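Local atomic coordinates of SAM-dependent methyltransferase (PDB entry 5BP7), a protein that binds S-adenosyl-L-homocysteine in a methyltransferase-type fold and probably works as a methyltransferase that uses S-adenosylmethionine as methyl donor. Residues R28-I32 with D236-V242; R62-S68 with I83-D89; A210-D216 with T257-W263. All coordinates share one frame; numbering follows the deposited sequence.

Interaction 1: residues R28-I32 with D236-V242; sequences RIFTI and DELAKEV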
loop_
_atom_site.group_PDB
_atom_site.type_symbol
_atom_site.label_atom_id
_atom_site.label_comp_id
_atom_site.label_asym_id
_atom_site.label_seq_id
_atom_site.Cartn_x
_atom_site.Cartn_y
_atom_site.Cartn_z
ATOM N N ARG A 28 -6.064 -16.548 -1.325
ATOM C CA ARG A 28 -4.975 -17.260 -0.627
ATOM C C ARG A 28 -3.583 -17.023 -1.175
ATOM O O ARG A 28 -2.621 -17.008 -0.414
ATOM C CB ARG A 28 -5.196 -18.769 -0.641
ATOM C CG ARG A 28 -6.112 -19.249 0.447
ATOM C CD ARG A 28 -6.143 -20.766 0.436
ATOM N NE ARG A 28 -4.908 -21.323 0.981
ATOM C CZ ARG A 28 -4.362 -22.486 0.641
ATOM N NH1 ARG A 28 -4.886 -23.262 -0.304
ATOM N NH2 ARG A 28 -3.239 -22.859 1.240
ATOM N N ILE A 29 -3.481 -16.870 -2.491
ATOM C CA ILE A 29 -2.194 -16.599 -3.130
ATOM C C ILE A 29 -1.487 -15.370 -2.519
ATOM O O ILE A 29 -0.283 -15.421 -2.282
ATOM C CB ILE A 29 -2.326 -16.486 -4.673
ATOM C CG1 ILE A 29 -0.947 -16.514 -5.333
ATOM C CG2 ILE A 29 -3.080 -15.226 -5.113
ATOM C CD1 ILE A 29 -0.303 -17.881 -5.331
ATOM N N PHE A 30 -2.233 -14.290 -2.260
ATOM C CA PHE A 30 -1.668 -13.079 -1.657
ATOM C C PHE A 30 -1.144 -13.362 -0.259
ATOM O O PHE A 30 -0.071 -12.917 0.127
ATOM C CB PHE A 30 -2.708 -11.949 -1.599
ATOM C CG PHE A 30 -3.003 -11.338 -2.932
ATOM C CD1 PHE A 30 -2.067 -10.504 -3.549
ATOM C CD2 PHE A 30 -4.211 -11.589 -3.594
ATOM C CE1 PHE A 30 -2.333 -9.935 -4.798
ATOM C CE2 PHE A 30 -4.479 -11.029 -4.850
ATOM C CZ PHE A 30 -3.543 -10.199 -5.446
ATOM N N THR A 31 -1.948 -14.086 0.505
ATOM C CA THR A 31 -1.596 -14.514 1.865
ATOM C C THR A 31 -0.306 -15.340 1.860
ATOM O O THR A 31 0.597 -15.095 2.654
ATOM C CB THR A 31 -2.769 -15.306 2.493
ATOM O OG1 THR A 31 -3.954 -14.508 2.421
ATOM C CG2 THR A 31 -2.523 -15.601 3.938
ATOM N N ILE A 32 -0.238 -16.302 0.948
ATOM C CA ILE A 32 0.910 -17.204 0.824
ATOM C C ILE A 32 2.196 -16.453 0.441
ATOM O O ILE A 32 3.232 -16.658 1.057
ATOM C CB ILE A 32 0.621 -18.306 -0.219
ATOM C CG1 ILE A 32 -0.393 -19.305 0.337
ATOM C CG2 ILE A 32 1.890 -19.032 -0.638
ATOM C CD1 ILE A 32 -1.142 -20.058 -0.745
ATOM N N ASP A 236 -0.595 -29.212 -1.043
ATOM C CA ASP A 236 -1.650 -28.204 -1.058
ATOM C C ASP A 236 -2.180 -28.012 -2.487
ATOM O O ASP A 236 -1.427 -28.092 -3.457
ATOM C CB ASP A 236 -1.095 -26.883 -0.500
ATOM C CG ASP A 236 -2.174 -25.868 -0.198
ATOM O OD1 ASP A 236 -2.688 -25.208 -1.129
ATOM O OD2 ASP A 236 -2.506 -25.711 0.991
ATOM N N GLU A 237 -3.472 -27.705 -2.605
ATOM C CA GLU A 237 -4.108 -27.450 -3.910
ATOM C C GLU A 237 -3.380 -26.356 -4.699
ATOM O O GLU A 237 -3.232 -26.455 -5.915
ATOM C CB GLU A 237 -5.594 -27.101 -3.740
ATOM N N LEU A 238 -2.908 -25.317 -4.006
ATOM C CA LEU A 238 -2.231 -24.194 -4.667
ATOM C C LEU A 238 -0.748 -24.407 -4.970
ATOM O O LEU A 238 -0.146 -23.539 -5.621
ATOM C CB LEU A 238 -2.407 -22.902 -3.867
ATOM C CG LEU A 238 -3.838 -22.351 -3.835
ATOM C CD1 LEU A 238 -3.871 -21.164 -2.874
ATOM C CD2 LEU A 238 -4.336 -21.939 -5.212
ATOM N N ALA A 239 -0.171 -25.535 -4.552
ATOM C CA ALA A 239 1.263 -25.820 -4.790
ATOM C C ALA A 239 1.685 -25.738 -6.259
ATOM O O ALA A 239 2.727 -25.168 -6.573
ATOM C CB ALA A 239 1.662 -27.167 -4.203
ATOM N N LYS A 240 0.861 -26.251 -7.158
ATOM C CA LYS A 240 1.151 -26.140 -8.606
ATOM C C LYS A 240 1.209 -24.687 -9.116
ATOM O O LYS A 240 2.112 -24.322 -9.865
ATOM C CB LYS A 240 0.153 -26.934 -9.457
ATOM C CG LYS A 240 0.489 -28.414 -9.551
ATOM N N GLU A 241 0.225 -23.883 -8.724
ATOM C CA GLU A 241 0.163 -22.481 -9.150
ATOM C C GLU A 241 1.322 -21.680 -8.550
ATOM O O GLU A 241 1.929 -20.858 -9.233
ATOM C CB GLU A 241 -1.188 -21.851 -8.781
ATOM C CG GLU A 241 -1.339 -20.381 -9.172
ATOM N N VAL A 242 1.638 -21.934 -7.282
ATOM C CA VAL A 242 2.749 -21.252 -6.622
ATOM C C VAL A 242 4.065 -21.598 -7.286
ATOM O O VAL A 242 4.898 -20.708 -7.517
ATOM C CB VAL A 242 2.816 -21.586 -5.117
ATOM C CG1 VAL A 242 4.079 -21.015 -4.478
ATOM C CG2 VAL A 242 1.595 -21.007 -4.408
#
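Leu238 lays its CD1 methyl over one face of the Arg28 guanidinium, 3.5 Å from Arg28 NH1, and the same methyl also meets Arg28 CB and, at 3.6 Å, Ile32 CD1. The arginine chain bends at its third torsion (chi3 74°), which carries the guanidinium across the leucine to Asp236. There it grips the carboxylate end-on: Arg28 NH1 donates to Asp236 OD1 and Arg28 NH2 to Asp236 OD2, each at 3.0 Å. The bidentate salt bridge is not flat, since the two planes stand 51° apart. Asp236 OD1 takes the arginine on its syn lone pair and uses its anti lone pair for Leu238 N (2.9 Å), a capping bond in the turn that leads into helix 239-260. Farther along that helix, the buried Val242, through CG2, and Ile29 CD1 slide past each other at 3.8 Å. Trp229 of helix 212-232 touches Arg28, Ile32 and Asp236, so helix 28-34 packs where the two long helices of the C-terminal part meet. With both oxygens bonded to Arg28 and one also to a backbone N-H, the carboxylate has little freedom to rotate, and the positive partner probably favours its ionised form.

Interaction 2: residues R62-S68 with I83-D89; sequences RVLDLGS and IIGTGID. With SAH (S-adenosyl-L-homocysteine), chain D.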
loop_
_atom_site.group_PDB
_atom_site.type_symbol
_atom_site.label_atom_id
_atom_site.label_comp_id
_atom_site.label_asym_id
_atom_site.label_seq_id
_atom_site.Cartn_x
_atom_site.Cartn_y
_atom_site.Cartn_z
ATOM N N ARG A 62 -4.343 11.999 14.681
ATOM C CA ARG A 62 -5.065 10.786 14.361
ATOM C C ARG A 62 -4.818 10.410 12.886
ATOM O O ARG A 62 -5.010 11.240 11.979
ATOM C CB ARG A 62 -6.576 10.961 14.628
ATOM C CG ARG A 62 -7.396 9.763 14.170
ATOM C CD ARG A 62 -8.849 9.768 14.576
ATOM N NE ARG A 62 -9.679 8.935 13.710
ATOM C CZ ARG A 62 -9.781 7.602 13.758
ATOM N NH1 ARG A 62 -9.083 6.850 14.628
ATOM N NH2 ARG A 62 -10.600 7.000 12.907
ATOM N N VAL A 63 -4.455 9.154 12.659
ATOM C CA VAL A 63 -4.260 8.626 11.314
ATOM C C VAL A 63 -5.271 7.503 11.012
ATOM O O VAL A 63 -5.329 6.506 11.736
ATOM C CB VAL A 63 -2.816 8.051 11.131
ATOM C CG1 VAL A 63 -2.612 7.519 9.707
ATOM C CG2 VAL A 63 -1.762 9.095 11.445
ATOM N N LEU A 64 -6.071 7.670 9.963
ATOM C CA LEU A 64 -6.927 6.607 9.441
ATOM C C LEU A 64 -6.236 6.011 8.232
ATOM O O LEU A 64 -5.852 6.743 7.297
ATOM C CB LEU A 64 -8.317 7.131 9.010
ATOM C CG LEU A 64 -9.265 6.128 8.311
ATOM C CD1 LEU A 64 -9.697 5.057 9.275
ATOM C CD2 LEU A 64 -10.494 6.830 7.747
ATOM N N ASP A 65 -6.114 4.692 8.224
ATOM C CA ASP A 65 -5.431 3.972 7.141
ATOM C C ASP A 65 -6.350 2.894 6.575
ATOM O O ASP A 65 -6.651 1.923 7.249
ATOM C CB ASP A 65 -4.119 3.364 7.664
ATOM C CG ASP A 65 -3.210 2.829 6.550
ATOM O OD1 ASP A 65 -3.403 3.181 5.347
ATOM O OD2 ASP A 65 -2.265 2.052 6.868
ATOM N N LEU A 66 -6.821 3.090 5.343
ATOM C CA LEU A 66 -7.673 2.116 4.666
ATOM C C LEU A 66 -6.832 1.180 3.812
ATOM O O LEU A 66 -6.068 1.630 2.935
ATOM C CB LEU A 66 -8.707 2.813 3.785
ATOM C CG LEU A 66 -9.631 3.834 4.459
ATOM C CD1 LEU A 66 -10.724 4.239 3.494
ATOM C CD2 LEU A 66 -10.246 3.293 5.738
ATOM N N GLY A 67 -6.991 -0.115 4.056
ATOM C CA GLY A 67 -6.125 -1.132 3.466
ATOM C C GLY A 67 -4.762 -1.081 4.132
ATOM O O GLY A 67 -3.733 -0.959 3.449
ATOM N N SER A 68 -4.759 -1.219 5.453
ATOM C CA SER A 68 -3.575 -0.968 6.289
ATOM C C SER A 68 -2.542 -2.110 6.333
ATOM O O SER A 68 -1.478 -1.951 6.918
ATOM C CB SER A 68 -3.994 -0.614 7.709
ATOM O OG SER A 68 -4.903 -1.584 8.226
ATOM N N ILE A 83 1.668 9.213 17.084
ATOM C CA ILE A 83 0.334 9.287 16.470
ATOM C C ILE A 83 -0.570 8.245 17.103
ATOM O O ILE A 83 -0.113 7.327 17.774
ATOM C CB ILE A 83 0.341 9.141 14.919
ATOM C CG1 ILE A 83 0.875 7.775 14.442
ATOM C CG2 ILE A 83 1.123 10.283 14.299
ATOM C CD1 ILE A 83 -0.188 6.742 14.152
ATOM N N ILE A 84 -1.866 8.434 16.901
ATOM C CA ILE A 84 -2.867 7.427 17.244
ATOM C C ILE A 84 -3.603 7.118 15.946
ATOM O O ILE A 84 -3.524 7.900 14.996
ATOM C CB ILE A 84 -3.870 7.903 18.349
ATOM C CG1 ILE A 84 -4.639 9.162 17.925
ATOM C CG2 ILE A 84 -3.139 8.144 19.656
ATOM C CD1 ILE A 84 -5.782 9.567 18.844
ATOM N N GLY A 85 -4.370 6.040 15.927
ATOM C CA GLY A 85 -5.208 5.781 14.785
ATOM C C GLY A 85 -5.758 4.389 14.614
ATOM O O GLY A 85 -5.646 3.526 15.503
ATOM N N THR A 86 -6.324 4.191 13.418
ATOM C CA THR A 86 -7.100 3.013 13.060
ATOM C C THR A 86 -6.704 2.540 11.677
ATOM O O THR A 86 -6.694 3.331 10.729
ATOM C CB THR A 86 -8.602 3.345 13.035
ATOM O OG1 THR A 86 -8.969 3.909 14.296
ATOM C CG2 THR A 86 -9.432 2.094 12.799
ATOM N N GLY A 87 -6.422 1.255 11.566
ATOM C CA GLY A 87 -6.144 0.620 10.290
ATOM C C GLY A 87 -7.197 -0.430 9.962
ATOM O O GLY A 87 -7.471 -1.295 10.786
ATOM N N ILE A 88 -7.783 -0.366 8.762
ATOM C CA ILE A 88 -8.778 -1.349 8.338
ATOM C C ILE A 88 -8.208 -2.148 7.200
ATOM O O ILE A 88 -7.743 -1.578 6.205
ATOM C CB ILE A 88 -10.100 -0.709 7.909
ATOM C CG1 ILE A 88 -10.728 -0.026 9.123
ATOM C CG2 ILE A 88 -11.089 -1.759 7.405
ATOM C CD1 ILE A 88 -11.128 1.391 8.844
ATOM N N ASP A 89 -8.287 -3.471 7.340
ATOM C CA ASP A 89 -7.765 -4.376 6.331
ATOM C C ASP A 89 -8.575 -5.661 6.214
ATOM O O ASP A 89 -9.002 -6.229 7.203
ATOM C CB ASP A 89 -6.294 -4.697 6.569
ATOM C CG ASP A 89 -5.608 -5.192 5.295
ATOM O OD1 ASP A 89 -5.678 -6.410 4.989
ATOM O OD2 ASP A 89 -5.002 -4.352 4.577
HETATM N N SAH D . -0.995 0.019 2.841
HETATM C CA SAH D . -0.509 -1.368 3.195
HETATM C CB SAH D . -1.129 -2.480 2.331
HETATM C CG SAH D . -1.095 -2.343 0.807
HETATM S SD SAH D . -1.432 -3.900 0.015
HETATM C C SAH D . 0.991 -1.477 3.161
HETATM O O SAH D . 1.688 -0.558 2.721
HETATM O OXT SAH D . 1.562 -2.493 3.583
HETATM C "C5'" SAH D . -3.205 -3.899 -0.313
HETATM C "C4'" SAH D . -3.959 -4.236 0.972
HETATM O "O4'" SAH D . -5.336 -3.895 0.844
HETATM C "C3'" SAH D . -3.898 -5.711 1.367
HETATM O "O3'" SAH D . -3.391 -5.792 2.702
HETATM C "C2'" SAH D . -5.328 -6.218 1.298
HETATM O "O2'" SAH D . -5.627 -7.115 2.363
HETATM C "C1'" SAH D . -6.086 -4.921 1.476
HETATM N N9 SAH D . -7.430 -4.788 0.899
HETATM C C8 SAH D . -7.851 -5.117 -0.360
HETATM N N7 SAH D . -9.117 -4.812 -0.552
HETATM C C5 SAH D . -9.530 -4.235 0.648
HETATM C C6 SAH D . -10.761 -3.708 1.093
HETATM N N6 SAH D . -11.860 -3.686 0.307
HETATM N N1 SAH D . -10.847 -3.213 2.354
HETATM C C2 SAH D . -9.753 -3.244 3.139
HETATM N N3 SAH D . -8.543 -3.726 2.823
HETATM C C4 SAH D . -8.492 -4.215 1.545
#
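This is a parallel pairing of two neighbouring strands inside the central sheet, 62-66 beside 84-89, and it ends at the bound S-adenosyl-L-homocysteine. The strand axes run 9° apart, and the backbone bonds alternate in regular parallel fashion: Val63 N to Ile84 O, Thr86 N to Val63 O, Asp65 N to Thr86 O and Ile88 N to Asp65 O. Where strand 62-66 gives way to the loop, two successive N-H groups converge on Ile88 O: Gly67 N at 2.7 Å, nearly in line with the carbonyl but bent at the N-H, and Ser68 N at 3.1 Å from above the carbonyl plane. On the face bearing Leu64, Leu66 and Ile88, the CD1 methyl of Ile88 fits against Leu66 CD2 (3.7 Å) and Leu64 CD1. Near the start of the same face the Arg62 chain runs extended, and Arg62 NH1 reaches Thr86 OG1 at 3.0 Å, the hydroxyl lying at the guanidinium edge; Arg62 NE is bonded to Asp125 O. Together with helix 72-81 the strands form the first beta-alpha-beta unit of the Rossmann-like fold of class I methyltransferases, with Gly67 in the glycine-rich loop after the first strand. Gly67, with positive phi (73°), lets the backbone pass close to the ribose oxygen O4'. Gly67 O accepts from the amino N of the ligand at 3.0 Å. Asp89, at the end of the second strand, is the acidic residue that holds the ribose: with CG anti to its backbone N (chi1 -159°), the carboxylate takes O2' on Asp89 OD1 at 2.7 Å and O3' on Asp89 OD2 at 2.9 Å. Backbone N-H groups also bond that carboxylate, Ser91 N to OD1 and Gly69 N to OD2.

Interaction 3: residues A210-D216 with T257-W263; sequences ADQDGWD and TREYLGW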
loop_
_atom_site.group_PDB
_atom_site.type_symbol
_atom_site.label_atom_id
_atom_site.label_comp_id
_atom_site.label_asym_id
_atom_site.label_seq_id
_atom_site.Cartn_x
_atom_site.Cartn_y
_atom_site.Cartn_z
ATOM N N ALA A 210 8.906 5.437 -4.703
ATOM C CA ALA A 210 9.722 4.229 -4.693
ATOM C C ALA A 210 10.878 4.376 -5.648
ATOM O O ALA A 210 10.804 5.094 -6.646
ATOM C CB ALA A 210 8.889 3.033 -5.115
ATOM N N ASP A 211 11.943 3.659 -5.371
ATOM C CA ASP A 211 12.943 3.416 -6.422
ATOM C C ASP A 211 12.952 1.928 -6.743
ATOM O O ASP A 211 12.214 1.145 -6.147
ATOM C CB ASP A 211 14.333 3.978 -6.038
ATOM C CG ASP A 211 14.957 3.279 -4.849
ATOM O OD1 ASP A 211 14.458 2.221 -4.393
ATOM O OD2 ASP A 211 15.979 3.806 -4.355
ATOM N N GLN A 212 13.813 1.526 -7.656
ATOM C CA GLN A 212 13.853 0.120 -8.062
ATOM C C GLN A 212 14.238 -0.834 -6.930
ATOM O O GLN A 212 13.793 -1.979 -6.919
ATOM C CB GLN A 212 14.752 -0.042 -9.278
ATOM C CG GLN A 212 14.181 0.675 -10.503
ATOM C CD GLN A 212 15.125 0.667 -11.689
ATOM O OE1 GLN A 212 16.304 0.925 -11.529
ATOM N NE2 GLN A 212 14.615 0.325 -12.876
ATOM N N ASP A 213 15.066 -0.370 -5.994
ATOM C CA ASP A 213 15.436 -1.153 -4.801
ATOM C C ASP A 213 14.230 -1.458 -3.905
ATOM O O ASP A 213 14.149 -2.544 -3.316
ATOM C CB ASP A 213 16.499 -0.435 -3.962
ATOM C CG ASP A 213 17.885 -0.413 -4.632
ATOM O OD1 ASP A 213 18.260 -1.370 -5.372
ATOM O OD2 ASP A 213 18.620 0.577 -4.391
ATOM N N GLY A 214 13.293 -0.513 -3.831
ATOM C CA GLY A 214 12.046 -0.735 -3.120
ATOM C C GLY A 214 11.152 -1.780 -3.788
ATOM O O GLY A 214 10.564 -2.631 -3.123
ATOM N N TRP A 215 11.047 -1.711 -5.108
ATOM C CA TRP A 215 10.396 -2.758 -5.877
ATOM C C TRP A 215 11.056 -4.123 -5.662
ATOM O O TRP A 215 10.371 -5.132 -5.483
ATOM C CB TRP A 215 10.393 -2.410 -7.359
ATOM C CG TRP A 215 9.280 -1.598 -7.796
ATOM C CD1 TRP A 215 9.317 -0.271 -8.178
ATOM C CD2 TRP A 215 7.946 -2.028 -7.954
ATOM N NE1 TRP A 215 8.049 0.153 -8.537
ATOM C CE2 TRP A 215 7.193 -0.911 -8.408
ATOM C CE3 TRP A 215 7.289 -3.248 -7.735
ATOM C CZ2 TRP A 215 5.847 -0.989 -8.660
ATOM C CZ3 TRP A 215 5.930 -3.322 -7.985
ATOM C CH2 TRP A 215 5.219 -2.193 -8.430
ATOM N N ASP A 216 12.377 -4.146 -5.654
ATOM C CA ASP A 216 13.108 -5.386 -5.392
ATOM C C ASP A 216 12.702 -5.988 -4.050
ATOM O O ASP A 216 12.467 -7.186 -3.965
ATOM C CB ASP A 216 14.624 -5.174 -5.429
ATOM C CG ASP A 216 15.172 -4.909 -6.833
ATOM O OD1 ASP A 216 14.429 -5.078 -7.839
ATOM O OD2 ASP A 216 16.374 -4.512 -6.941
ATOM N N THR A 257 7.933 -4.886 -14.900
ATOM C CA THR A 257 7.673 -4.005 -13.751
ATOM C C THR A 257 8.860 -3.116 -13.396
ATOM O O THR A 257 8.741 -1.895 -13.354
ATOM C CB THR A 257 7.298 -4.828 -12.532
ATOM O OG1 THR A 257 6.156 -5.633 -12.843
ATOM C CG2 THR A 257 6.982 -3.947 -11.343
ATOM N N ARG A 258 10.027 -3.724 -13.246
ATOM C CA ARG A 258 11.183 -3.002 -12.743
ATOM C C ARG A 258 11.547 -1.817 -13.630
ATOM O O ARG A 258 11.923 -0.754 -13.113
ATOM C CB ARG A 258 12.386 -3.928 -12.582
ATOM C CG ARG A 258 13.467 -3.376 -11.668
ATOM C CD ARG A 258 14.548 -4.429 -11.378
ATOM N NE ARG A 258 15.369 -4.024 -10.246
ATOM C CZ ARG A 258 16.374 -3.139 -10.293
ATOM N NH1 ARG A 258 16.736 -2.581 -11.438
ATOM N NH2 ARG A 258 17.021 -2.815 -9.167
ATOM N N GLU A 259 11.437 -1.999 -14.945
ATOM C CA GLU A 259 11.765 -0.945 -15.900
ATOM C C GLU A 259 10.647 0.069 -16.169
ATOM O O GLU A 259 10.928 1.241 -16.358
ATOM C CB GLU A 259 12.227 -1.566 -17.219
ATOM C CG GLU A 259 13.625 -2.187 -17.102
ATOM C CD GLU A 259 14.702 -1.126 -16.868
ATOM O OE1 GLU A 259 14.995 -0.402 -17.847
ATOM O OE2 GLU A 259 15.199 -0.967 -15.701
ATOM N N TYR A 260 9.395 -0.367 -16.162
ATOM C CA TYR A 260 8.278 0.463 -16.652
ATOM C C TYR A 260 7.423 1.091 -15.569
ATOM O O TYR A 260 6.852 2.158 -15.785
ATOM C CB TYR A 260 7.388 -0.339 -17.617
ATOM C CG TYR A 260 8.032 -0.547 -18.968
ATOM C CD1 TYR A 260 7.947 0.442 -19.959
ATOM C CD2 TYR A 260 8.739 -1.711 -19.259
ATOM C CE1 TYR A 260 8.540 0.275 -21.204
ATOM C CE2 TYR A 260 9.346 -1.888 -20.500
ATOM C CZ TYR A 260 9.239 -0.900 -21.469
ATOM O OH TYR A 260 9.842 -1.052 -22.707
ATOM N N LEU A 261 7.295 0.416 -14.430
ATOM C CA LEU A 261 6.331 0.796 -13.413
ATOM C C LEU A 261 6.972 1.520 -12.232
ATOM O O LEU A 261 7.839 0.980 -11.539
ATOM C CB LEU A 261 5.541 -0.440 -12.949
ATOM C CG LEU A 261 4.174 -0.193 -12.300
ATOM C CD1 LEU A 261 3.234 0.639 -13.151
ATOM C CD2 LEU A 261 3.520 -1.538 -11.961
ATOM N N GLY A 262 6.543 2.751 -12.028
ATOM C CA GLY A 262 6.871 3.508 -10.819
ATOM C C GLY A 262 5.802 3.309 -9.738
ATOM O O GLY A 262 4.728 2.748 -9.989
ATOM N N TRP A 263 6.103 3.774 -8.526
ATOM C CA TRP A 263 5.129 3.793 -7.446
ATOM C C TRP A 263 5.461 4.902 -6.472
ATOM O O TRP A 263 6.633 5.194 -6.222
ATOM C CB TRP A 263 5.105 2.445 -6.731
ATOM C CG TRP A 263 3.932 2.231 -5.825
ATOM C CD1 TRP A 263 2.741 1.660 -6.157
ATOM C CD2 TRP A 263 3.850 2.548 -4.447
ATOM N NE1 TRP A 263 1.916 1.613 -5.069
ATOM C CE2 TRP A 263 2.576 2.147 -4.000
ATOM C CE3 TRP A 263 4.726 3.126 -3.543
ATOM C CZ2 TRP A 263 2.148 2.309 -2.687
ATOM C CZ3 TRP A 263 4.297 3.296 -2.224
ATOM C CH2 TRP A 263 3.024 2.880 -1.813
HETATM O O HOH W 1 8.895 5.027 -8.778
HETATM O O HOH W 2 19.204 -0.969 -7.906
#
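The last helix-to-strand junction of the methyltransferase fold, where helix 239-260 runs into strand 261-270, meets the N-terminal turn of helix 212-232; the axes of 212-216 and 261-263 lie at 92°. Trp215 points its ring into the junction. Thr257 CG2 sits over one face of the Trp215 six-membered ring, 3.7 Å from the centroid and 15° off the normal, a CH-pi contact. Trp215 CH2 packs against Leu261 CD2 (4.0 Å), and the ring also touches Trp263 CB. Asp211 caps helix 212-232, its OD1 accepting from Gly214 N. Just before it, Ala210 N donates to Trp263 O at 2.7 Å, while a water accepts from Trp263 N and donates to Ala210 O. The Trp263 side chain touches Asn41, a ligand-binding residue. Farther out, the Arg258 chain is extended as far as NE and grips Asp216 side-on, Arg258 NE to Asp216 OD1 at 2.8 Å and Arg258 NH2 to Asp216 OD2 at 2.9 Å, with the two planes only 24° apart; Tyr253 OH also bonds Asp216 OD1. Gln212 crosses the arginine at about a right angle, its CB over one guanidinium face. Gln212 NE2 donates to Arg258 O, 2.9 Å away and above the carbonyl plane, and also to Glu259 OE2 at 3.2 Å.

In the fold
Interaction 2 is the buried core contact: its segments are neighbouring strands of the central sheet, bound mainly by backbone hydrogen bonds and ending on the ligand. Interactions 1 and 3 are partly buried, and side chains do most of the joining. They share helix 239-260, whose far end in interaction 3 returns the chain to the same sheet. Each pairs an arginine-aspartate bridge with apolar packing, but the bridge lies at the start of that helix in interaction 1 and near its end in interaction 3, which adds a tryptophan and ordered waters. Interactions 2 and 3 lie on opposite sides of the chain's centre, about 25 Å between centres.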